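Local coordinates for protein haloacid delahogenase-like family hydrolase (Xanthomonas campestris pv. campestris, PDB 2PKE) that probably acts as a magnesium-dependent phosphatase of the haloacid dehalogenase-like hydrolase family, at residues Ala12-Gly17 with Ala179-Met184. Residues are numbered along the deposited sequence; the frame is centred on the assembly and turned at random.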
loop_
_atom_site.group_PDB
_atom_site.type_symbol
_atom_site.label_atom_id
_atom_site.label_comp_id
_atom_site.label_asym_id
_atom_site.label_seq_id
_atom_site.Cartn_x
_atom_site.Cartn_y
_atom_site.Cartn_z
ATOM N N ALA A 12 -23.961 -22.301 -0.097
ATOM C CA ALA A 12 -23.888 -21.472 -1.307
ATOM C C ALA A 12 -22.821 -20.387 -1.131
ATOM O O ALA A 12 -21.910 -20.285 -1.949
ATOM C CB ALA A 12 -25.238 -20.862 -1.652
ATOM N N ILE A 13 -22.863 -19.636 -0.030
ATOM C CA ILE A 13 -21.838 -18.621 0.224
ATOM C C ILE A 13 -20.541 -19.326 0.683
ATOM O O ILE A 13 -20.581 -20.238 1.497
ATOM C CB ILE A 13 -22.319 -17.591 1.290
ATOM C CG1 ILE A 13 -23.496 -16.748 0.799
ATOM C CG2 ILE A 13 -21.132 -16.703 1.853
ATOM C CD1 ILE A 13 -23.292 -16.094 -0.490
ATOM N N GLN A 14 -19.398 -18.927 0.146
ATOM C CA GLN A 14 -18.128 -19.561 0.494
ATOM C C GLN A 14 -17.134 -18.619 1.154
ATOM O O GLN A 14 -16.190 -19.087 1.784
ATOM C CB GLN A 14 -17.475 -20.149 -0.765
ATOM C CG GLN A 14 -18.306 -21.180 -1.521
ATOM C CD GLN A 14 -18.440 -22.463 -0.798
ATOM O OE1 GLN A 14 -17.623 -22.779 0.080
ATOM N NE2 GLN A 14 -19.461 -23.265 -1.168
ATOM N N LEU A 15 -17.324 -17.303 1.008
ATOM C CA LEU A 15 -16.340 -16.347 1.434
ATOM C C LEU A 15 -17.020 -15.132 2.042
ATOM O O LEU A 15 -17.968 -14.634 1.501
ATOM C CB LEU A 15 -15.452 -15.920 0.277
ATOM C CG LEU A 15 -14.349 -14.908 0.554
ATOM C CD1 LEU A 15 -13.235 -15.419 1.512
ATOM C CD2 LEU A 15 -13.693 -14.427 -0.762
ATOM N N VAL A 16 -16.550 -14.702 3.195
ATOM C CA VAL A 16 -17.097 -13.523 3.825
ATOM C C VAL A 16 -15.970 -12.508 3.950
ATOM O O VAL A 16 -14.925 -12.795 4.532
ATOM C CB VAL A 16 -17.709 -13.833 5.172
ATOM C CG1 VAL A 16 -18.300 -12.550 5.777
ATOM C CG2 VAL A 16 -18.770 -14.933 5.055
ATOM N N GLY A 17 -16.192 -11.333 3.384
ATOM C CA GLY A 17 -15.233 -10.282 3.423
ATOM C C GLY A 17 -15.629 -9.317 4.502
ATOM O O GLY A 17 -16.811 -9.142 4.753
ATOM N N ALA A 179 -19.214 -14.016 -7.679
ATOM C CA ALA A 179 -19.682 -13.064 -6.690
ATOM C C ALA A 179 -20.890 -13.543 -5.912
ATOM O O ALA A 179 -21.040 -13.159 -4.756
ATOM C CB ALA A 179 -19.944 -11.701 -7.334
ATOM N N GLU A 180 -21.739 -14.393 -6.488
ATOM C CA GLU A 180 -22.911 -14.898 -5.739
ATOM C C GLU A 180 -22.573 -15.807 -4.542
ATOM O O GLU A 180 -23.474 -16.180 -3.775
ATOM C CB GLU A 180 -23.933 -15.603 -6.625
ATOM C CG GLU A 180 -23.440 -16.969 -7.234
ATOM C CD GLU A 180 -22.764 -16.822 -8.569
ATOM O OE1 GLU A 180 -22.476 -15.667 -8.986
ATOM O OE2 GLU A 180 -22.491 -17.870 -9.196
ATOM N N ARG A 181 -21.303 -16.172 -4.406
ATOM C CA ARG A 181 -20.818 -16.926 -3.277
ATOM C C ARG A 181 -19.989 -16.079 -2.306
ATOM O O ARG A 181 -19.310 -16.627 -1.452
ATOM C CB ARG A 181 -20.012 -18.126 -3.766
ATOM C CG ARG A 181 -20.786 -18.993 -4.711
ATOM C CD ARG A 181 -20.133 -20.347 -4.945
ATOM N NE ARG A 181 -20.749 -20.970 -6.116
ATOM C CZ ARG A 181 -20.141 -21.762 -6.990
ATOM N NH1 ARG A 181 -18.866 -22.086 -6.867
ATOM N NH2 ARG A 181 -20.827 -22.235 -8.024
ATOM N N PHE A 182 -20.125 -14.743 -2.373
ATOM C CA PHE A 182 -19.400 -13.838 -1.533
ATOM C C PHE A 182 -20.335 -12.857 -0.861
ATOM O O PHE A 182 -21.239 -12.321 -1.506
ATOM C CB PHE A 182 -18.331 -13.143 -2.379
ATOM C CG PHE A 182 -17.632 -12.036 -1.705
ATOM C CD1 PHE A 182 -16.708 -12.251 -0.696
ATOM C CD2 PHE A 182 -17.883 -10.750 -2.099
ATOM C CE1 PHE A 182 -16.050 -11.182 -0.114
ATOM C CE2 PHE A 182 -17.229 -9.686 -1.535
ATOM C CZ PHE A 182 -16.280 -9.912 -0.549
ATOM N N VAL A 183 -20.134 -12.684 0.447
ATOM C CA VAL A 183 -20.794 -11.652 1.233
ATOM C C VAL A 183 -19.716 -10.690 1.711
ATOM O O VAL A 183 -18.685 -11.102 2.199
ATOM C CB VAL A 183 -21.553 -12.228 2.480
ATOM C CG1 VAL A 183 -22.318 -11.134 3.181
ATOM C CG2 VAL A 183 -22.541 -13.344 2.079
HETATM N N MSE A 184 -19.995 -9.400 1.620
HETATM C CA MSE A 184 -19.102 -8.373 2.161
HETATM C C MSE A 184 -19.773 -7.658 3.338
HETATM O O MSE A 184 -20.948 -7.249 3.205
HETATM C CB MSE A 184 -18.743 -7.368 1.075
HETATM C CG MSE A 184 -17.870 -6.212 1.604
HETATM SE SE MSE A 184 -16.026 -6.640 2.032
HETATM C CE MSE A 184 -15.712 -4.801 2.538
#
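L15 and F182 meet where two parallel strands run side by side, their axes 4.6 Å apart. As in any parallel pair, V183 bonds to the residues flanking V16: V183 N donates to L15 O, and V183 O receives G17 N at 2.8 Å in a nearly straight bond. Ahead of the first bridge, R181 O is gripped by two successive amides, Q14 N at 2.8 Å and L15 N in a longer, more bent bond, which joins the segments where the pairing begins. On one face of the sheet, F182 CG lies anti to its backbone N (chi1 171°), and the ring reaches the neighbouring strand through its CD1-CE1 side; F182 CD1 packs 3.7 Å from L15 CD2, L15 CB sits at the ring edge in plane, and F182 CE1 comes 3.5 Å from G17 N. F182 CE1 and the M184 selenium crowd the place a CB would take on G17, the selenium against the G17 carbonyl. On the opposite face, with V16 and V183, I13 CG2 touches V183 CG2 at 3.6 Å, the side chains crossing at about a right angle, while I13 CD1 lies 3.3 Å from E180 O. The R181 chain runs beside Q14, R181 CG lying 3.2 Å from A12 O; the polar ends are held elsewhere, R181 NH1 by Q7 and Q14 NE2 by R8 O. These are central strands of the Rossmann-like HAD core, and strand 15-18 leads to the magnesium ligands D19 and D21. Helix 165-175 packs over L15 and F182, helix 236-250 over I13, V16 and V183, and strands 129-135 and 202-205 continue the sheet.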